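Local coordinates for protein BSU-2 beta-lactamase (Bacillus subtilis, PDB 6W5E) that probably hydrolyses beta-lactam antibiotics as a class D serine beta-lactamase, opening the beta-lactam ring, at residues A[111-117]-A[123-129]; A[198-203]-A[227-231]; A[67-72]-A[242-246]. All blocks are in the same frame, centred on the assembly; numbering follows the deposited sequence.

Interaction 1. Residues A[111-117]-A[123-129]; sequences WNRDHTL and ESAIWYY
A loop can hold a helix start through indole and phenol groups bonded to carbonyls. Residues 111-117 curve around 123-129, with CA atoms 5.2 Å apart at Trp-111/Ala-125 and 6.9 Å at His-115/Tyr-128. Glu-123 O accepts Trp-111 NE1 (2.9 Å; Trp-111 chi1 m). Ser-124, at phi/psi 55/45, ends the intervening helix in a Schellman motif; its OG hydrogen-bonds Lys-214 NZ and a malonate probably from the crystallisation liquor. Ser-124 to Ile-126 probably form the Ser-X-Val/Ile motif of class D enzymes. Ala-125, the N-cap residue, makes two CH-pi contacts: CA 3.7 Å from the Trp-111 five-membered-ring centroid, CB 3.8 Å from the His-115 ring centroid. Ile-126 CD1 reaches Trp-111 CH2 (3.9 Å). Trp-127 (chi1 p) donates NE1 to Trp-111 O (3.0 Å). Tyr-128 (t) lays its ring against Thr-116, its OH bonding Asp-97 O. Tyr-129 (m) gives OH to Leu-117 O (2.8 Å). Helix 126-136 thus starts against helices 117-122 and 81-88, while the backbone of His-115 hydrogen-bonds that of Lys-99 in strand 98-99.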
loop_
_atom_site.group_PDB
_atom_site.type_symbol
_atom_site.label_atom_id
_atom_site.label_comp_id
_atom_site.label_asym_id
_atom_site.label_seq_id
_atom_site.Cartn_x
_atom_site.Cartn_y
_atom_site.Cartn_z
ATOM N N TRP A 111 -10.498 -9.051 -12.713
ATOM C CA TRP A 111 -9.272 -9.816 -12.902
ATOM C C TRP A 111 -9.280 -10.633 -14.182
ATOM O O TRP A 111 -8.213 -11.086 -14.619
ATOM C CB TRP A 111 -9.106 -10.801 -11.745
ATOM C CG TRP A 111 -8.859 -10.162 -10.404
ATOM C CD1 TRP A 111 -8.755 -8.825 -10.126
ATOM C CD2 TRP A 111 -8.682 -10.847 -9.157
ATOM N NE1 TRP A 111 -8.511 -8.644 -8.784
ATOM C CE2 TRP A 111 -8.473 -9.867 -8.167
ATOM C CE3 TRP A 111 -8.685 -12.195 -8.784
ATOM C CZ2 TRP A 111 -8.256 -10.194 -6.833
ATOM C CZ3 TRP A 111 -8.477 -12.516 -7.457
ATOM C CH2 TRP A 111 -8.270 -11.522 -6.497
ATOM N N ASN A 112 -10.457 -10.857 -14.770
ATOM C CA ASN A 112 -10.622 -11.802 -15.876
ATOM C C ASN A 112 -10.487 -11.096 -17.226
ATOM O O ASN A 112 -11.400 -11.055 -18.049
ATOM C CB ASN A 112 -11.954 -12.535 -15.751
ATOM C CG ASN A 112 -12.098 -13.258 -14.429
ATOM O OD1 ASN A 112 -11.112 -13.735 -13.864
ATOM N ND2 ASN A 112 -13.331 -13.357 -13.929
ATOM N N ARG A 113 -9.298 -10.544 -17.437
ATOM C CA ARG A 113 -8.978 -9.743 -18.609
ATOM C C ARG A 113 -7.462 -9.598 -18.651
ATOM O O ARG A 113 -6.773 -9.834 -17.653
ATOM C CB ARG A 113 -9.641 -8.360 -18.516
ATOM C CG ARG A 113 -9.049 -7.506 -17.384
ATOM C CD ARG A 113 -9.586 -6.077 -17.319
ATOM N NE ARG A 113 -10.996 -6.032 -16.943
ATOM C CZ ARG A 113 -11.566 -5.040 -16.262
ATOM N NH1 ARG A 113 -12.859 -5.097 -15.977
ATOM N NH2 ARG A 113 -10.849 -3.996 -15.864
ATOM N N ASP A 114 -6.939 -9.205 -19.807
ATOM C CA ASP A 114 -5.523 -8.881 -19.864
ATOM C C ASP A 114 -5.247 -7.721 -18.921
ATOM O O ASP A 114 -6.091 -6.839 -18.725
ATOM C CB ASP A 114 -5.125 -8.468 -21.280
ATOM C CG ASP A 114 -5.281 -9.588 -22.300
ATOM O OD1 ASP A 114 -5.285 -10.783 -21.929
ATOM O OD2 ASP A 114 -5.387 -9.257 -23.498
ATOM N N HIS A 115 -4.060 -7.730 -18.316
ATOM C CA HIS A 115 -3.691 -6.713 -17.342
ATOM C C HIS A 115 -2.300 -6.164 -17.619
ATOM O O HIS A 115 -1.482 -6.782 -18.301
ATOM C CB HIS A 115 -3.776 -7.266 -15.917
ATOM C CG HIS A 115 -5.114 -7.056 -15.293
ATOM N ND1 HIS A 115 -5.515 -5.832 -14.803
ATOM C CD2 HIS A 115 -6.160 -7.896 -15.121
ATOM C CE1 HIS A 115 -6.749 -5.931 -14.342
ATOM N NE2 HIS A 115 -7.165 -7.173 -14.525
ATOM N N THR A 116 -2.057 -4.977 -17.072
ATOM C CA THR A 116 -0.745 -4.350 -17.032
ATOM C C THR A 116 -0.327 -4.168 -15.582
ATOM O O THR A 116 -1.100 -4.402 -14.649
ATOM C CB THR A 116 -0.745 -2.986 -17.733
ATOM O OG1 THR A 116 -1.526 -2.051 -16.977
ATOM C CG2 THR A 116 -1.308 -3.106 -19.130
ATOM N N LEU A 117 0.930 -3.765 -15.404
ATOM C CA LEU A 117 1.427 -3.478 -14.063
ATOM C C LEU A 117 0.517 -2.478 -13.354
ATOM O O LEU A 117 0.170 -2.654 -12.178
ATOM C CB LEU A 117 2.865 -2.962 -14.167
ATOM C CG LEU A 117 3.607 -2.720 -12.854
ATOM C CD1 LEU A 117 3.958 -4.036 -12.165
ATOM C CD2 LEU A 117 4.845 -1.884 -13.097
ATOM N N GLU A 123 -6.758 -2.695 -9.879
ATOM C CA GLU A 123 -7.789 -3.708 -9.682
ATOM C C GLU A 123 -7.343 -4.809 -8.733
ATOM O O GLU A 123 -8.102 -5.749 -8.490
ATOM C CB GLU A 123 -8.204 -4.333 -11.023
ATOM C CG GLU A 123 -8.499 -3.353 -12.172
ATOM C CD GLU A 123 -9.589 -2.339 -11.856
ATOM O OE1 GLU A 123 -10.441 -2.603 -10.979
ATOM O OE2 GLU A 123 -9.600 -1.274 -12.516
ATOM N N SER A 124 -6.118 -4.723 -8.215
ATOM C CA SER A 124 -5.555 -5.741 -7.329
ATOM C C SER A 124 -5.590 -7.129 -7.965
ATOM O O SER A 124 -5.959 -8.119 -7.331
ATOM C CB SER A 124 -6.207 -5.726 -5.948
ATOM O OG SER A 124 -5.226 -5.968 -4.969
ATOM N N ALA A 125 -5.198 -7.199 -9.239
ATOM C CA ALA A 125 -5.179 -8.468 -9.973
ATOM C C ALA A 125 -3.942 -9.255 -9.545
ATOM O O ALA A 125 -2.848 -9.105 -10.102
ATOM C CB ALA A 125 -5.226 -8.223 -11.477
ATOM N N ILE A 126 -4.137 -10.119 -8.545
ATOM C CA ILE A 126 -3.035 -10.842 -7.906
ATOM C C ILE A 126 -2.214 -11.639 -8.920
ATOM O O ILE A 126 -0.980 -11.669 -8.847
ATOM C CB ILE A 126 -3.590 -11.736 -6.781
ATOM C CG1 ILE A 126 -4.212 -10.868 -5.677
ATOM C CG2 ILE A 126 -2.503 -12.637 -6.218
ATOM C CD1 ILE A 126 -4.873 -11.660 -4.550
ATOM N N TRP A 127 -2.877 -12.292 -9.882
ATOM C CA TRP A 127 -2.169 -13.185 -10.802
ATOM C C TRP A 127 -1.061 -12.467 -11.570
ATOM O O TRP A 127 -0.007 -13.054 -11.849
ATOM C CB TRP A 127 -3.151 -13.865 -11.760
ATOM C CG TRP A 127 -3.870 -12.973 -12.746
ATOM C CD1 TRP A 127 -5.137 -12.480 -12.628
ATOM C CD2 TRP A 127 -3.382 -12.528 -14.021
ATOM N NE1 TRP A 127 -5.464 -11.739 -13.743
ATOM C CE2 TRP A 127 -4.406 -11.756 -14.615
ATOM C CE3 TRP A 127 -2.178 -12.706 -14.718
ATOM C CZ2 TRP A 127 -4.263 -11.160 -15.872
ATOM C CZ3 TRP A 127 -2.033 -12.101 -15.967
ATOM C CH2 TRP A 127 -3.075 -11.347 -16.531
ATOM N N TYR A 128 -1.283 -11.202 -11.926
ATOM C CA TYR A 128 -0.255 -10.448 -12.635
ATOM C C TYR A 128 0.991 -10.305 -11.768
ATOM O O TYR A 128 2.121 -10.525 -12.227
ATOM C CB TYR A 128 -0.807 -9.066 -13.018
ATOM C CG TYR A 128 0.176 -8.246 -13.829
ATOM C CD1 TYR A 128 1.303 -7.669 -13.226
ATOM C CD2 TYR A 128 -0.009 -8.056 -15.194
ATOM C CE1 TYR A 128 2.220 -6.965 -13.959
ATOM C CE2 TYR A 128 0.900 -7.325 -15.938
ATOM C CZ TYR A 128 2.010 -6.786 -15.307
ATOM O OH TYR A 128 2.939 -6.087 -16.028
ATOM N N TYR A 129 0.800 -9.917 -10.504
ATOM C CA TYR A 129 1.934 -9.691 -9.618
ATOM C C TYR A 129 2.598 -10.995 -9.192
ATOM O O TYR A 129 3.783 -10.986 -8.843
ATOM C CB TYR A 129 1.516 -8.806 -8.436
ATOM C CG TYR A 129 1.516 -7.337 -8.821
ATOM C CD1 TYR A 129 0.536 -6.808 -9.659
ATOM C CD2 TYR A 129 2.540 -6.496 -8.405
ATOM C CE1 TYR A 129 0.558 -5.463 -10.025
ATOM C CE2 TYR A 129 2.562 -5.161 -8.760
ATOM C CZ TYR A 129 1.583 -4.655 -9.582
ATOM O OH TYR A 129 1.638 -3.327 -9.932
#

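Interaction 2. Residues A[198-203]-A[227-231]; sequences KRMMIQ and FVGFI. With EDO (1,2-ethanediol), chain F.
Residues two strands apart in a sheet can still meet through long side chains: here strand 209-217 lies between, bonding Met-201 and Gln-203 through Gly-213 and Leu-211, and Val-228 through Lys-214. Segment 198-203 leaves helix 191-200 and enters edge strand 202-205; 227-231 is extended. The CA atoms of Met-201 and Gly-229 stand 7.9 Å apart. Met-201, with chi angles m, t, p, sends CE to 4.3 Å from Gly-229 CA and 4.2 Å from Phe-230 CZ. Its SD lies 5.3 Å from the Phe-230 ring centroid, an oblique Met-aromatic contact. Gly-229 adopts phi/psi 163/-150, where a CB would jam against the preceding carbonyl. Phe-230 leaves the strand sideways, and its off-rotamer chi1 of 27° brings the ring up to Lys-198 and Met-201. The Lys-198 chain, m at chi1 and t thereafter, passes with CG 4.1 Å from Phe-230 CZ; NZ forms a salt bridge with Glu-185 and a weak bond to O1 of an ethanediol (2.9 Å) probably from the crystallisation liquor. Gln-203 (m, m) brings OE1 to 4.0 Å from CE1 of Phe-227 (t) and bonds Lys-252. Helices 172-184, against Phe-230, and 248-261, against Phe-227, complete the helix-flanked antiparallel sheet typical of serine beta-lactamases and penicillin-binding proteins.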
loop_
_atom_site.group_PDB
_atom_site.type_symbol
_atom_site.label_atom_id
_atom_site.label_comp_id
_atom_site.label_asym_id
_atom_site.label_seq_id
_atom_site.Cartn_x
_atom_site.Cartn_y
_atom_site.Cartn_z
ATOM N N LYS A 198 4.230 5.838 -7.954
ATOM C CA LYS A 198 3.306 6.822 -7.397
ATOM C C LYS A 198 2.112 7.042 -8.319
ATOM O O LYS A 198 0.963 7.054 -7.867
ATOM C CB LYS A 198 4.025 8.145 -7.134
ATOM C CG LYS A 198 4.912 8.144 -5.906
ATOM C CD LYS A 198 5.564 9.512 -5.720
ATOM C CE LYS A 198 6.319 9.616 -4.399
ATOM N NZ LYS A 198 6.898 10.977 -4.214
ATOM N N ARG A 199 2.362 7.208 -9.623
ATOM C CA ARG A 199 1.255 7.409 -10.552
ATOM C C ARG A 199 0.301 6.220 -10.533
ATOM O O ARG A 199 -0.923 6.400 -10.553
ATOM C CB ARG A 199 1.774 7.667 -11.967
ATOM C CG ARG A 199 2.364 9.062 -12.137
ATOM C CD ARG A 199 2.316 9.539 -13.579
ATOM N NE ARG A 199 2.911 8.568 -14.489
ATOM C CZ ARG A 199 4.187 8.570 -14.860
ATOM N NH1 ARG A 199 5.022 9.489 -14.384
ATOM N NH2 ARG A 199 4.631 7.636 -15.692
ATOM N N MET A 200 0.839 4.999 -10.454
ATOM C CA MET A 200 -0.021 3.824 -10.420
ATOM C C MET A 200 -0.863 3.760 -9.156
ATOM O O MET A 200 -1.895 3.089 -9.157
ATOM C CB MET A 200 0.802 2.534 -10.535
ATOM C CG MET A 200 1.515 2.380 -11.871
ATOM S SD MET A 200 2.276 0.761 -12.108
ATOM C CE MET A 200 3.592 0.769 -10.926
ATOM N N MET A 201 -0.438 4.423 -8.078
ATOM C CA MET A 201 -1.173 4.459 -6.819
ATOM C C MET A 201 -2.237 5.551 -6.764
ATOM O O MET A 201 -2.987 5.607 -5.783
ATOM C CB MET A 201 -0.193 4.659 -5.657
ATOM C CG MET A 201 0.748 3.498 -5.432
ATOM S SD MET A 201 2.031 3.903 -4.217
ATOM C CE MET A 201 1.067 3.989 -2.715
ATOM N N ILE A 202 -2.332 6.422 -7.774
ATOM C CA ILE A 202 -3.284 7.524 -7.685
ATOM C C ILE A 202 -4.699 6.979 -7.613
ATOM O O ILE A 202 -5.119 6.178 -8.459
ATOM C CB ILE A 202 -3.126 8.492 -8.867
ATOM C CG1 ILE A 202 -1.817 9.272 -8.743
ATOM C CG2 ILE A 202 -4.307 9.461 -8.912
ATOM C CD1 ILE A 202 -1.460 10.114 -9.964
ATOM N N GLN A 203 -5.439 7.408 -6.590
ATOM C CA GLN A 203 -6.845 7.070 -6.421
ATOM C C GLN A 203 -7.773 8.204 -6.823
ATOM O O GLN A 203 -8.845 7.951 -7.380
ATOM C CB GLN A 203 -7.123 6.695 -4.961
ATOM C CG GLN A 203 -6.229 5.591 -4.431
ATOM C CD GLN A 203 -6.735 4.212 -4.806
ATOM O OE1 GLN A 203 -7.766 3.764 -4.308
ATOM N NE2 GLN A 203 -6.009 3.530 -5.683
ATOM N N PHE A 227 -5.336 -0.042 4.043
ATOM C CA PHE A 227 -5.266 1.011 3.035
ATOM C C PHE A 227 -4.085 1.891 3.410
ATOM O O PHE A 227 -4.052 2.457 4.508
ATOM C CB PHE A 227 -6.566 1.820 2.940
ATOM C CG PHE A 227 -6.572 2.837 1.823
ATOM C CD1 PHE A 227 -6.448 2.439 0.491
ATOM C CD2 PHE A 227 -6.697 4.190 2.101
ATOM C CE1 PHE A 227 -6.456 3.374 -0.533
ATOM C CE2 PHE A 227 -6.709 5.126 1.075
ATOM C CZ PHE A 227 -6.589 4.719 -0.237
ATOM N N VAL A 228 -3.088 1.963 2.530
ATOM C CA VAL A 228 -1.829 2.628 2.832
ATOM C C VAL A 228 -1.474 3.561 1.690
ATOM O O VAL A 228 -1.808 3.302 0.531
ATOM C CB VAL A 228 -0.698 1.601 3.100
ATOM C CG1 VAL A 228 -1.148 0.572 4.147
ATOM C CG2 VAL A 228 -0.265 0.891 1.825
ATOM N N GLY A 229 -0.807 4.659 2.013
ATOM C CA GLY A 229 -0.466 5.584 0.939
ATOM C C GLY A 229 -0.099 6.956 1.480
ATOM O O GLY A 229 0.449 7.084 2.574
ATOM N N PHE A 230 -0.378 7.969 0.666
ATOM C CA PHE A 230 -0.056 9.331 1.049
ATOM C C PHE A 230 -0.977 10.275 0.299
ATOM O O PHE A 230 -1.596 9.907 -0.699
ATOM C CB PHE A 230 1.432 9.684 0.857
ATOM C CG PHE A 230 2.127 8.896 -0.214
ATOM C CD1 PHE A 230 1.963 9.205 -1.555
ATOM C CD2 PHE A 230 2.963 7.843 0.126
ATOM C CE1 PHE A 230 2.613 8.473 -2.531
ATOM C CE2 PHE A 230 3.617 7.114 -0.852
ATOM C CZ PHE A 230 3.437 7.430 -2.182
ATOM N N ILE A 231 -1.082 11.498 0.809
ATOM C CA ILE A 231 -1.924 12.514 0.193
ATOM C C ILE A 231 -1.125 13.797 0.056
ATOM O O ILE A 231 -0.459 14.231 1.003
ATOM C CB ILE A 231 -3.250 12.740 0.955
ATOM C CG1 ILE A 231 -4.068 13.841 0.274
ATOM C CG2 ILE A 231 -3.021 13.054 2.455
ATOM C CD1 ILE A 231 -5.519 13.832 0.655
HETATM C C1 EDO F . 4.957 12.872 -2.294
HETATM O O1 EDO F . 4.551 12.551 -3.630
HETATM C C2 EDO F . 3.957 12.291 -1.303
HETATM O O2 EDO F . 2.644 12.772 -1.613
#

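Interaction 3. Residues A[67-72]-A[242-246]; sequences RANQRQ and TNVDD
One buried side-chain amide can serve several donors, and Asn-243 is such a hub. Strand 236-244 is extended through Val-244, then bends in an inverse gamma turn centred on Asp-245, with a weak bond from Asp-246 N to Val-244 O (3.1 Å). Facing it, helix 65-68 ends and the chain runs on to an extended Gln-72; Gln-70 N closes the turn on Arg-67 O (3.1 Å). Asn-243 (chi1 t) points its CB at this segment. Its OD1 accepts Arg-67 NE (2.8 Å), Gln-72 NE2 (3.0 Å) and, weakly, Arg-67 NH2 (3.1 Å), while its ND2 donates to Gln-72 OE1 (3.2 Å), so the two amides bond reciprocally. Gln-72 NE2 also reaches Gln-70 O (3.3 Å). An Arg-67 chain extended through chi3 sets the guanidinium edge on OD1 and carries NH2 to 3.3 Å from Val-244 C. Its NH1 hydrogen-bonds a malonate ion, probably from the crystallisation liquor, and makes a weak, long ion pair with Asp-47, whose N bonds Asp-245 OD1. Arg-67 and Asn-243 pack on Thr-49 of strand 48-54, Pro-172 at the start of helix 172-184 touches Gln-72 and Asn-243, and helix 248-261 lies against Val-244.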
loop_
_atom_site.group_PDB
_atom_site.type_symbol
_atom_site.label_atom_id
_atom_site.label_comp_id
_atom_site.label_asym_id
_atom_site.label_seq_id
_atom_site.Cartn_x
_atom_site.Cartn_y
_atom_site.Cartn_z
ATOM N N ARG A 67 -1.873 -2.231 18.278
ATOM C CA ARG A 67 -2.092 -2.828 16.969
ATOM C C ARG A 67 -1.120 -2.276 15.934
ATOM O O ARG A 67 -0.703 -3.005 15.024
ATOM C CB ARG A 67 -3.547 -2.647 16.532
ATOM C CG ARG A 67 -3.881 -3.475 15.313
ATOM C CD ARG A 67 -5.351 -3.483 14.971
ATOM N NE ARG A 67 -5.548 -4.147 13.691
ATOM C CZ ARG A 67 -6.045 -5.370 13.538
ATOM N NH1 ARG A 67 -6.420 -6.085 14.591
ATOM N NH2 ARG A 67 -6.158 -5.876 12.324
ATOM N N ALA A 68 -0.730 -1.007 16.068
ATOM C CA ALA A 68 0.220 -0.413 15.137
ATOM C C ALA A 68 1.554 -1.142 15.148
ATOM O O ALA A 68 2.270 -1.126 14.139
ATOM C CB ALA A 68 0.417 1.069 15.454
ATOM N N ASN A 69 1.887 -1.805 16.251
ATOM C CA ASN A 69 3.155 -2.507 16.384
ATOM C C ASN A 69 3.058 -3.997 16.086
ATOM O O ASN A 69 4.070 -4.692 16.168
ATOM C CB ASN A 69 3.735 -2.279 17.783
ATOM C CG ASN A 69 4.488 -0.974 17.881
ATOM O OD1 ASN A 69 5.365 -0.693 17.062
ATOM N ND2 ASN A 69 4.119 -0.144 18.849
ATOM N N GLN A 70 1.878 -4.506 15.734
ATOM C CA GLN A 70 1.707 -5.930 15.469
ATOM C C GLN A 70 1.958 -6.212 13.994
ATOM O O GLN A 70 1.260 -5.672 13.123
ATOM C CB GLN A 70 0.306 -6.392 15.848
ATOM C CG GLN A 70 0.035 -6.338 17.327
ATOM C CD GLN A 70 0.912 -7.289 18.128
ATOM O OE1 GLN A 70 1.254 -8.386 17.670
ATOM N NE2 GLN A 70 1.273 -6.877 19.337
ATOM N N ARG A 71 2.934 -7.075 13.715
ATOM C CA ARG A 71 3.210 -7.458 12.338
ATOM C C ARG A 71 2.073 -8.306 11.793
ATOM O O ARG A 71 1.590 -9.224 12.460
ATOM C CB ARG A 71 4.524 -8.224 12.249
ATOM C CG ARG A 71 5.735 -7.347 12.417
ATOM C CD ARG A 71 6.993 -8.119 12.130
ATOM N NE ARG A 71 8.120 -7.211 11.970
ATOM C CZ ARG A 71 9.390 -7.574 12.084
ATOM N NH1 ARG A 71 9.709 -8.838 12.371
ATOM N NH2 ARG A 71 10.340 -6.671 11.912
ATOM N N GLN A 72 1.642 -7.990 10.575
ATOM C CA GLN A 72 0.526 -8.675 9.944
ATOM C C GLN A 72 0.871 -8.921 8.483
ATOM O O GLN A 72 1.750 -8.267 7.918
ATOM C CB GLN A 72 -0.760 -7.854 10.096
ATOM C CG GLN A 72 -1.186 -7.704 11.554
ATOM C CD GLN A 72 -2.258 -6.671 11.736
ATOM O OE1 GLN A 72 -3.386 -6.854 11.281
ATOM N NE2 GLN A 72 -1.917 -5.570 12.407
ATOM N N THR A 242 -3.758 2.538 7.396
ATOM C CA THR A 242 -4.915 2.033 8.119
ATOM C C THR A 242 -4.939 0.518 8.012
ATOM O O THR A 242 -4.707 -0.037 6.933
ATOM C CB THR A 242 -6.198 2.613 7.535
ATOM O OG1 THR A 242 -6.116 4.037 7.593
ATOM C CG2 THR A 242 -7.424 2.138 8.319
ATOM N N ASN A 243 -5.198 -0.148 9.137
ATOM C CA ASN A 243 -5.221 -1.604 9.177
ATOM C C ASN A 243 -6.346 -2.032 10.110
ATOM O O ASN A 243 -6.495 -1.462 11.194
ATOM C CB ASN A 243 -3.859 -2.126 9.667
ATOM C CG ASN A 243 -3.906 -3.557 10.133
ATOM O OD1 ASN A 243 -4.103 -3.819 11.317
ATOM N ND2 ASN A 243 -3.715 -4.496 9.210
ATOM N N VAL A 244 -7.150 -3.013 9.679
ATOM C CA VAL A 244 -8.383 -3.380 10.373
ATOM C C VAL A 244 -8.611 -4.888 10.291
ATOM O O VAL A 244 -8.120 -5.573 9.387
ATOM C CB VAL A 244 -9.629 -2.640 9.807
ATOM C CG1 VAL A 244 -9.566 -1.148 10.084
ATOM C CG2 VAL A 244 -9.784 -2.913 8.311
ATOM N N ASP A 245 -9.410 -5.394 11.237
ATOM C CA ASP A 245 -9.927 -6.760 11.189
ATOM C C ASP A 245 -11.196 -6.818 10.341
ATOM O O ASP A 245 -12.244 -7.291 10.796
ATOM C CB ASP A 245 -10.151 -7.304 12.615
ATOM C CG ASP A 245 -11.381 -6.707 13.305
ATOM O OD1 ASP A 245 -11.679 -5.516 13.084
ATOM O OD2 ASP A 245 -12.051 -7.434 14.082
ATOM N N ASP A 246 -11.101 -6.352 9.098
ATOM C CA ASP A 246 -12.230 -6.165 8.191
ATOM C C ASP A 246 -11.624 -6.047 6.798
ATOM O O ASP A 246 -10.428 -6.282 6.617
ATOM C CB ASP A 246 -13.023 -4.920 8.610
ATOM C CG ASP A 246 -14.493 -4.971 8.213
ATOM O OD1 ASP A 246 -14.839 -5.575 7.178
ATOM O OD2 ASP A 246 -15.319 -4.377 8.938
#

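In the fold
The three contacts show chemistry following place in one transpeptidase-like fold. Interaction 2, whose centre lies about 7 Å from the centre of the chain, is buried and almost wholly apolar between its segments. Interactions 1 and 3, with centres about 16 and 13 Å from that point, are partly buried and more polar: the first mixes aromatic packing with bonds to carbonyls, whereas the third depends on amide and guanidinium bonding. Interactions 2 and 3 share the central sheet, where neighbouring strands 225-233 and 236-244 are joined by a probable hydrogen bond from Thr-242 N to Phe-227 O (2.9 Å). Interaction 1 belongs to the helical part and touches interaction 2 where Leu-117 CD2 packs on Met-200 CE (3.7 Å).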